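Side-chain contacts in chorismate mutase (Corynebacterium glutamicum, PDB 5HUB), which probably catalyses the pericyclic rearrangement of chorismate to prephenate, a step of the shikimate pathway on the way to phenylalanine and tyrosine: residues Leu54-Thr57 / Arg58-Ile62; Ile63-Phe66 / Arg67-Gly71; Gly71-Gly74 / Pro75-Ala78; Ala78-Leu81 / Leu82-Gly85. All blocks are in the same frame, centred on the assembly; numbering follows the deposited sequence.

Contact 1 (Leu54-Thr57 / Arg58-Ile62)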
loop_
_atom_site.group_PDB
_atom_site.type_symbol
_atom_site.label_atom_id
_atom_site.label_comp_id
_atom_site.label_asym_id
_atom_site.label_seq_id
_atom_site.Cartn_x
_atom_site.Cartn_y
_atom_site.Cartn_z
ATOM N N LEU A 54 -12.479 9.277 -19.357
ATOM C CA LEU A 54 -13.217 8.699 -18.287
ATOM C C LEU A 54 -12.258 7.992 -17.279
ATOM O O LEU A 54 -12.421 8.103 -16.084
ATOM C CB LEU A 54 -14.239 7.713 -18.841
ATOM C CG LEU A 54 -15.374 8.287 -19.719
ATOM C CD1 LEU A 54 -16.186 7.191 -20.391
ATOM C CD2 LEU A 54 -16.265 9.104 -18.831
ATOM N N VAL A 55 -11.291 7.270 -17.788
ATOM C CA VAL A 55 -10.311 6.606 -16.984
ATOM C C VAL A 55 -9.507 7.617 -16.205
ATOM O O VAL A 55 -9.245 7.434 -14.996
ATOM C CB VAL A 55 -9.403 5.696 -17.825
ATOM C CG1 VAL A 55 -8.249 5.181 -17.032
ATOM C CG2 VAL A 55 -10.214 4.541 -18.392
ATOM N N HIS A 56 -9.084 8.681 -16.839
ATOM C CA HIS A 56 -8.286 9.701 -16.150
ATOM C C HIS A 56 -9.043 10.276 -15.007
ATOM O O HIS A 56 -8.495 10.444 -13.879
ATOM C CB HIS A 56 -7.848 10.799 -17.127
ATOM C CG HIS A 56 -7.176 11.935 -16.484
ATOM N ND1 HIS A 56 -5.873 11.851 -16.056
ATOM C CD2 HIS A 56 -7.623 13.149 -16.105
ATOM C CE1 HIS A 56 -5.537 12.989 -15.483
ATOM N NE2 HIS A 56 -6.581 13.796 -15.498
ATOM N N THR A 57 -10.325 10.588 -15.209
ATOM C CA THR A 57 -11.140 11.150 -14.142
ATOM C C THR A 57 -11.259 10.158 -12.966
ATOM O O THR A 57 -11.181 10.601 -11.799
ATOM C CB THR A 57 -12.540 11.582 -14.714
ATOM O OG1 THR A 57 -12.319 12.471 -15.796
ATOM C CG2 THR A 57 -13.386 12.226 -13.695
ATOM N N ARG A 58 -11.398 8.882 -13.251
ATOM C CA ARG A 58 -11.422 7.903 -12.175
ATOM C C ARG A 58 -10.056 7.848 -11.451
ATOM O O ARG A 58 -10.047 7.653 -10.225
ATOM C CB ARG A 58 -11.735 6.520 -12.716
ATOM C CG ARG A 58 -13.185 6.341 -13.125
ATOM C CD ARG A 58 -13.655 4.881 -13.144
ATOM N NE ARG A 58 -12.787 4.018 -13.909
ATOM C CZ ARG A 58 -12.938 3.646 -15.166
ATOM N NH1 ARG A 58 -13.993 4.041 -15.855
ATOM N NH2 ARG A 58 -12.028 2.862 -15.734
ATOM N N GLU A 59 -8.955 7.932 -12.162
ATOM C CA GLU A 59 -7.617 7.845 -11.535
ATOM C C GLU A 59 -7.429 9.045 -10.673
ATOM O O GLU A 59 -6.853 8.887 -9.561
ATOM C CB GLU A 59 -6.572 7.725 -12.625
ATOM C CG GLU A 59 -6.525 6.395 -13.371
ATOM C CD GLU A 59 -5.452 6.315 -14.470
ATOM O OE1 GLU A 59 -4.883 7.346 -14.823
ATOM O OE2 GLU A 59 -5.190 5.203 -14.931
ATOM N N VAL A 60 -7.843 10.236 -11.066
ATOM C CA VAL A 60 -7.736 11.400 -10.204
ATOM C C VAL A 60 -8.518 11.251 -8.925
ATOM O O VAL A 60 -8.033 11.638 -7.846
ATOM C CB VAL A 60 -8.135 12.674 -10.983
ATOM C CG1 VAL A 60 -8.236 13.854 -10.008
ATOM C CG2 VAL A 60 -7.098 12.928 -12.068
ATOM N N ALA A 61 -9.719 10.686 -8.971
ATOM C CA ALA A 61 -10.485 10.449 -7.753
ATOM C C ALA A 61 -9.703 9.542 -6.785
ATOM O O ALA A 61 -9.779 9.730 -5.573
ATOM C CB ALA A 61 -11.790 9.767 -8.103
ATOM N N ILE A 62 -9.089 8.510 -7.310
ATOM C CA ILE A 62 -8.352 7.551 -6.489
ATOM C C ILE A 62 -7.164 8.291 -5.851
ATOM O O ILE A 62 -6.906 8.154 -4.642
ATOM C CB ILE A 62 -7.892 6.332 -7.319
ATOM C CG1 ILE A 62 -9.148 5.542 -7.759
ATOM C CG2 ILE A 62 -6.881 5.487 -6.489
ATOM C CD1 ILE A 62 -8.854 4.457 -8.750
#

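Contact 2 (Ile63-Phe66 / Arg67-Gly71)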
loop_
_atom_site.group_PDB
_atom_site.type_symbol
_atom_site.label_atom_id
_atom_site.label_comp_id
_atom_site.label_asym_id
_atom_site.label_seq_id
_atom_site.Cartn_x
_atom_site.Cartn_y
_atom_site.Cartn_z
ATOM N N ILE A 63 -6.414 9.035 -6.620
ATOM C CA ILE A 63 -5.269 9.797 -6.117
ATOM C C ILE A 63 -5.721 10.742 -5.018
ATOM O O ILE A 63 -5.131 10.834 -3.954
ATOM C CB ILE A 63 -4.528 10.514 -7.279
ATOM C CG1 ILE A 63 -3.865 9.484 -8.181
ATOM C CG2 ILE A 63 -3.579 11.565 -6.754
ATOM C CD1 ILE A 63 -3.483 9.988 -9.577
ATOM N N ASN A 64 -6.828 11.429 -5.235
ATOM C CA ASN A 64 -7.390 12.379 -4.292
ATOM C C ASN A 64 -7.840 11.676 -3.030
ATOM O O ASN A 64 -7.664 12.184 -1.924
ATOM C CB ASN A 64 -8.572 13.169 -4.870
ATOM C CG ASN A 64 -8.157 14.200 -5.913
ATOM O OD1 ASN A 64 -6.990 14.580 -6.012
ATOM N ND2 ASN A 64 -9.123 14.690 -6.662
ATOM N N GLN A 65 -8.494 10.538 -3.173
ATOM C CA GLN A 65 -8.892 9.781 -2.009
ATOM C C GLN A 65 -7.670 9.402 -1.158
ATOM O O GLN A 65 -7.698 9.533 0.069
ATOM C CB GLN A 65 -9.618 8.500 -2.415
ATOM C CG GLN A 65 -9.905 7.551 -1.227
ATOM C CD GLN A 65 -10.531 6.263 -1.665
ATOM O OE1 GLN A 65 -10.564 5.962 -2.851
ATOM N NE2 GLN A 65 -11.041 5.490 -0.727
ATOM N N PHE A 66 -6.659 8.875 -1.809
ATOM C CA PHE A 66 -5.456 8.450 -1.033
ATOM C C PHE A 66 -4.820 9.672 -0.379
ATOM O O PHE A 66 -4.432 9.590 0.814
ATOM C CB PHE A 66 -4.496 7.720 -1.951
ATOM C CG PHE A 66 -4.810 6.264 -2.141
ATOM C CD1 PHE A 66 -5.984 5.834 -2.690
ATOM C CD2 PHE A 66 -3.936 5.297 -1.669
ATOM C CE1 PHE A 66 -6.275 4.509 -2.856
ATOM C CE2 PHE A 66 -4.237 3.961 -1.785
ATOM C CZ PHE A 66 -5.413 3.563 -2.392
ATOM N N ARG A 67 -4.740 10.808 -1.030
ATOM C CA ARG A 67 -4.209 12.017 -0.423
ATOM C C ARG A 67 -5.041 12.411 0.772
ATOM O O ARG A 67 -4.506 12.766 1.835
ATOM C CB ARG A 67 -4.189 13.158 -1.457
ATOM C CG ARG A 67 -3.503 14.401 -0.890
ATOM C CD ARG A 67 -3.670 15.654 -1.744
ATOM N NE ARG A 67 -3.110 15.470 -3.083
ATOM C CZ ARG A 67 -3.817 15.252 -4.197
ATOM N NH1 ARG A 67 -5.154 15.242 -4.196
ATOM N NH2 ARG A 67 -3.180 15.083 -5.351
ATOM N N GLU A 68 -6.359 12.386 0.654
ATOM C CA GLU A 68 -7.244 12.813 1.745
ATOM C C GLU A 68 -7.109 11.898 2.963
ATOM O O GLU A 68 -7.170 12.376 4.102
ATOM C CB GLU A 68 -8.698 12.858 1.301
ATOM C CG GLU A 68 -8.931 14.026 0.386
ATOM C CD GLU A 68 -10.217 13.904 -0.414
ATOM O OE1 GLU A 68 -11.155 13.159 0.010
ATOM O OE2 GLU A 68 -10.319 14.606 -1.467
ATOM N N GLU A 69 -6.937 10.610 2.731
ATOM C CA GLU A 69 -6.907 9.616 3.800
ATOM C C GLU A 69 -5.573 9.490 4.509
ATOM O O GLU A 69 -5.558 9.304 5.721
ATOM C CB GLU A 69 -7.344 8.258 3.247
ATOM C CG GLU A 69 -8.715 8.274 2.601
ATOM C CD GLU A 69 -9.826 7.767 3.494
ATOM O OE1 GLU A 69 -9.920 8.213 4.664
ATOM O OE2 GLU A 69 -10.580 6.883 3.020
ATOM N N ILE A 70 -4.476 9.559 3.759
ATOM C CA ILE A 70 -3.148 9.331 4.408
ATOM C C ILE A 70 -2.219 10.504 4.232
ATOM O O ILE A 70 -1.160 10.452 4.818
ATOM C CB ILE A 70 -2.468 8.026 3.964
ATOM C CG1 ILE A 70 -2.111 7.990 2.458
ATOM C CG2 ILE A 70 -3.257 6.820 4.390
ATOM C CD1 ILE A 70 -1.204 6.816 2.124
ATOM N N GLY A 71 -2.558 11.550 3.495
ATOM C CA GLY A 71 -1.749 12.751 3.354
ATOM C C GLY A 71 -0.726 12.673 2.248
ATOM O O GLY A 71 -1.027 12.195 1.149
HETATM O O HOH W 1 -4.921 14.914 -7.707
#

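Contact 3 (Gly71-Gly74 / Pro75-Ala78)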
loop_
_atom_site.group_PDB
_atom_site.type_symbol
_atom_site.label_atom_id
_atom_site.label_comp_id
_atom_site.label_asym_id
_atom_site.label_seq_id
_atom_site.Cartn_x
_atom_site.Cartn_y
_atom_site.Cartn_z
ATOM N N GLY A 71 -2.558 11.550 3.495
ATOM C CA GLY A 71 -1.749 12.751 3.354
ATOM C C GLY A 71 -0.726 12.673 2.248
ATOM O O GLY A 71 -1.027 12.195 1.149
ATOM N N GLU A 72 0.478 13.170 2.531
ATOM C CA GLU A 72 1.410 13.491 1.465
ATOM C C GLU A 72 1.874 12.308 0.638
ATOM O O GLU A 72 2.186 12.487 -0.525
ATOM C CB GLU A 72 2.588 14.324 1.959
ATOM C CG GLU A 72 3.556 13.611 2.865
ATOM C CD GLU A 72 4.695 14.513 3.326
ATOM O OE1 GLU A 72 4.524 15.749 3.357
ATOM O OE2 GLU A 72 5.765 13.970 3.648
ATOM N N GLU A 73 1.917 11.112 1.201
ATOM C CA GLU A 73 2.302 9.929 0.455
ATOM C C GLU A 73 1.150 9.284 -0.304
ATOM O O GLU A 73 1.361 8.336 -1.067
ATOM C CB GLU A 73 2.859 8.864 1.407
ATOM C CG GLU A 73 4.039 9.338 2.254
ATOM C CD GLU A 73 5.307 9.461 1.470
ATOM O OE1 GLU A 73 5.395 9.046 0.314
ATOM O OE2 GLU A 73 6.289 9.889 2.093
ATOM N N GLY A 74 -0.058 9.827 -0.140
ATOM C CA GLY A 74 -1.216 9.219 -0.801
ATOM C C GLY A 74 -1.071 9.118 -2.318
ATOM O O GLY A 74 -1.281 8.089 -2.900
ATOM N N PRO A 75 -0.753 10.233 -2.968
ATOM C CA PRO A 75 -0.584 10.165 -4.413
ATOM C C PRO A 75 0.431 9.140 -4.928
ATOM O O PRO A 75 0.205 8.412 -5.910
ATOM C CB PRO A 75 -0.208 11.604 -4.779
ATOM C CG PRO A 75 -0.914 12.395 -3.755
ATOM C CD PRO A 75 -0.741 11.613 -2.461
ATOM N N ALA A 76 1.556 9.023 -4.221
ATOM C CA ALA A 76 2.537 8.075 -4.626
ATOM C C ALA A 76 2.041 6.624 -4.435
ATOM O O ALA A 76 2.290 5.760 -5.269
ATOM C CB ALA A 76 3.800 8.290 -3.794
ATOM N N LEU A 77 1.371 6.369 -3.331
ATOM C CA LEU A 77 0.844 5.056 -3.101
ATOM C C LEU A 77 -0.221 4.685 -4.184
ATOM O O LEU A 77 -0.207 3.588 -4.746
ATOM C CB LEU A 77 0.246 4.959 -1.690
ATOM C CG LEU A 77 -0.537 3.671 -1.356
ATOM C CD1 LEU A 77 0.344 2.444 -1.546
ATOM C CD2 LEU A 77 -1.064 3.728 0.070
ATOM N N ALA A 78 -1.163 5.602 -4.432
ATOM C CA ALA A 78 -2.134 5.412 -5.497
ATOM C C ALA A 78 -1.441 5.125 -6.862
ATOM O O ALA A 78 -1.861 4.241 -7.600
ATOM C CB ALA A 78 -3.053 6.648 -5.621
HETATM O O HOH W 2 2.799 11.249 -2.787
#

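Contact 4 (Ala78-Leu81 / Leu82-Gly85)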
loop_
_atom_site.group_PDB
_atom_site.type_symbol
_atom_site.label_atom_id
_atom_site.label_comp_id
_atom_site.label_asym_id
_atom_site.label_seq_id
_atom_site.Cartn_x
_atom_site.Cartn_y
_atom_site.Cartn_z
ATOM N N ALA A 78 -1.163 5.602 -4.432
ATOM C CA ALA A 78 -2.134 5.412 -5.497
ATOM C C ALA A 78 -1.441 5.125 -6.862
ATOM O O ALA A 78 -1.861 4.241 -7.600
ATOM C CB ALA A 78 -3.053 6.648 -5.621
ATOM N N GLY A 79 -0.357 5.866 -7.140
ATOM C CA GLY A 79 0.421 5.699 -8.362
ATOM C C GLY A 79 1.007 4.315 -8.545
ATOM O O GLY A 79 0.955 3.715 -9.591
ATOM N N ILE A 80 1.516 3.747 -7.444
ATOM C CA ILE A 80 1.938 2.372 -7.474
ATOM C C ILE A 80 0.812 1.415 -7.862
ATOM O O ILE A 80 0.983 0.529 -8.705
ATOM C CB ILE A 80 2.564 1.952 -6.093
ATOM C CG1 ILE A 80 3.899 2.651 -5.937
ATOM C CG2 ILE A 80 2.801 0.455 -6.061
ATOM C CD1 ILE A 80 4.484 2.508 -4.508
ATOM N N LEU A 81 -0.312 1.554 -7.196
ATOM C CA LEU A 81 -1.419 0.637 -7.393
ATOM C C LEU A 81 -1.927 0.753 -8.853
ATOM O O LEU A 81 -2.255 -0.224 -9.488
ATOM C CB LEU A 81 -2.519 0.924 -6.409
ATOM C CG LEU A 81 -2.159 0.711 -4.950
ATOM C CD1 LEU A 81 -3.324 1.079 -4.051
ATOM C CD2 LEU A 81 -1.646 -0.685 -4.702
ATOM N N LEU A 82 -2.031 1.992 -9.358
ATOM C CA LEU A 82 -2.452 2.219 -10.747
ATOM C C LEU A 82 -1.481 1.622 -11.720
ATOM O O LEU A 82 -1.924 0.981 -12.700
ATOM C CB LEU A 82 -2.658 3.703 -10.990
ATOM C CG LEU A 82 -3.818 4.332 -10.219
ATOM C CD1 LEU A 82 -3.868 5.835 -10.487
ATOM C CD2 LEU A 82 -5.169 3.691 -10.617
ATOM N N ARG A 83 -0.179 1.806 -11.536
ATOM C CA ARG A 83 0.817 1.142 -12.420
ATOM C C ARG A 83 0.719 -0.371 -12.385
ATOM O O ARG A 83 0.668 -1.032 -13.417
ATOM C CB ARG A 83 2.253 1.536 -12.098
ATOM C CG ARG A 83 2.662 2.951 -12.445
ATOM C CD ARG A 83 4.192 3.105 -12.399
ATOM N NE ARG A 83 4.781 2.944 -11.075
ATOM C CZ ARG A 83 4.817 3.891 -10.124
ATOM N NH1 ARG A 83 5.353 3.594 -8.990
ATOM N NH2 ARG A 83 4.261 5.105 -10.276
ATOM N N MET A 84 0.622 -0.928 -11.194
ATOM C CA MET A 84 0.469 -2.361 -11.074
ATOM C C MET A 84 -0.774 -2.927 -11.768
ATOM O O MET A 84 -0.750 -4.043 -12.325
ATOM C CB MET A 84 0.418 -2.741 -9.615
ATOM C CG MET A 84 1.753 -2.597 -8.886
ATOM S SD MET A 84 1.678 -3.032 -7.142
ATOM C CE MET A 84 1.600 -4.802 -7.309
ATOM N N GLY A 85 -1.856 -2.155 -11.722
ATOM C CA GLY A 85 -3.159 -2.616 -12.210
ATOM C C GLY A 85 -3.300 -2.571 -13.703
ATOM O O GLY A 85 -4.359 -2.958 -14.174
#

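Contact 1 (Leu54-Thr57 / Arg58-Ile62)
The carbonyl oxygen of Val55 takes the amide N of Glu59 at 2.9 Å, and Glu59 CG lies 3.3 Å from the same oxygen. Glu59 places CG beside its own backbone N (chi1 -71°) and then runs straight, which carries the carboxylate back along the helix until OE2 lies 3.7 Å from Val55 CG1. The polar partner of that oxygen is Arg86, to which OE2 makes a salt bridge. The other branch of Val55, CG2, meets the end of Arg58 at NH2, 3.6 Å away. Arg58 folds at its third torsion, chi3 -52°, so the guanidinium turns back over the preceding turn and has Val55 CA above the middle of one face. On another flank of the helix, Val60 CG2 sits over a face of the His56 ring, shifted toward the rim, in a CH-pi contact 3.9 Å from the ring centroid. Thr57 OG1 bonds to the backbone oxygen of Arg53, one turn earlier. All this lies in the middle of helix 49-70. Arg58 NH2 comes near Arg18 NH1 of the second subunit, two arginines brought together across the subunit boundary, consistent with the anion-binding active site of all-helical chorismate mutases. Glu59 rests on Leu82 and Ile62 on Ala78, joining this part of the helix to helix 74-84.

Contact 2 (Ile63-Phe66 / Arg67-Gly71)
The guanidinium of Arg67 meets Asn64 OD1 at its edge, almost in its own plane, while the backbone oxygen of Ile63 lies over one of its faces. NH1 donates to OD1 of Asn64 over 2.7 Å, a fairly straight bond. The amide and guanidinium planes are nevertheless turned 53° apart, and the donor approaches tilted from the amide plane. A water completes a small ring: it donates to Asn64 OD1 at 2.7 Å and accepts from Arg67 NH2 at 2.9 Å, so two donors hold the one oxygen, NH1 bound to it directly and NH2 linked through the water. Two features of the arginine bring this about: CG points opposite the backbone N (chi1 -174°), and the chain kinks at chi3, bringing the head back beside Asn64 and NH2 to 3.8 Å from Ile63 CG2. Near the helix end, Ile70 CG1 lies between backbone N and carbonyl carbon and packs on the backbone oxygen of Phe66 at 3.3 Å. Glu69, modelled in two conformers, in the one described here forms salt bridges with Lys33 and Arg26 of the second subunit, a pairing that the other conformer makes less certain. The contact closes helix 49-70: Phe66 packs on Leu77 and Leu81 of helix 74-84, Arg67 lies on Pro75, and Gln65 and Phe66 touch Leu29 of the second subunit.

Contact 3 (Gly71-Gly74 / Pro75-Ala78)
Gly71 to Gly74 form a type I beta turn that leads directly into helix 74-84, with Gly71 leaving the preceding helix at a positive phi of 87°. The turn is closed by Gly74 N on Gly71 O at 2.9 Å. Helical bonding then takes over: Leu77 N reaches Glu73 O at 3.0 Å, and Ala78 N reaches Gly74 O at 2.9 Å with a nearly linear N-H...O angle of 177°. Pro75 stands in the first turn of the helix, where its lack of an N-H costs nothing. Its CD lies 3.6 Å from Glu72 O and also comes up to Gly71 O, so the CD edge of the ring packs against the carbonyls of the turn. A water bridges the next amide back to the turn, accepting from Ala76 N at 2.9 Å and donating to Glu72 O at 2.7 Å. Farther on, the CB atoms of Ala76 and Leu77 brush Glu73 O, and that of Ala78 packs against Gly74 O. Pro75 lies over Ile63 and Arg67 of helix 49-70, and Leu77 meets its counterpart Leu77 of the second subunit. CB of Glu73 points away from the helix, but the chain folds back, leaving OE1 4.5 Å from Ala76 CB, and OE2 forms a salt bridge with Arg83 NE of the second subunit. A carboxylate so close to a helix start would probably be steadied by the helix dipole as well as by the arginine, while the water gives the Ala76 amide a partner at the start of the helix.

Contact 4 (Ala78-Leu81 / Leu82-Gly85)
Backbone hydrogen bonds tie Ala78-Leu81 to Leu82-Gly85: Leu82 N to Ala78 O, Arg83 N to Gly79 O and Met84 N to Ile80 O are all close to straight. The final one, Gly85 N to Leu81 O at 3.0 Å, bends to 137° as the helix runs out, and Gly85 O is taken up by Ser39 OG of helix 11-42. Apolar contact comes from Ile80 and Met84, which lie side by side and point the same way, with Ile80 CG2 3.8 Å from Met84 SD. In Met84, CG beside the backbone N and an extended second torsion put SD there; the bend at chi3 (75°) turns only CE, while CG rests on Ile80 O at 3.2 Å. Leu82 CG lies similarly on Ala78 O, 3.3 Å away. The charged group is Arg83. Bent at chi3 (-66°), it folds back along the helix, so that Gly79 O and Ile80 CA sit over one face of the guanidinium, both toward its rim. NH1 also lies 3.5 Å from Ile80 CG1, and the head lies over the Gly79 backbone. Leu81 and Met84 pack on Val32 of helix 11-42, and Leu81 and Ala78 on Phe66 of helix 49-70. Arg83 NE forms a salt bridge with Glu73 OE2 of the second subunit, so the head has two kinds of contact: the backbone over one face and a carboxylate at NE. The carbonyl beneath the cation would probably add a modest electrostatic attraction.

How the contacts relate
Contacts 1 and 2 follow one another along helix 49-70, their centres 13 Å apart; contact 3 leads from the turn into helix 74-84, which contact 4 continues from the shared Ala78. Contacts 2 and 3 meet at the reversal through Gly71, their centres only 6 Å apart; there Phe66 CB touches Gly74 O at 3.4 Å. Packing between the two helices continues with Phe66 CZ on Leu81 CD1 at 3.6 Å, and, toward contact 1, with Glu59 CB on Leu82 CD1 at 3.9 Å. Across the dimer, contact 3 of each subunit meets contact 4 of the other. Near contact 1, Arg58 approaches Arg18 of the second subunit, probably part of the active site, as in related all-helical mutases.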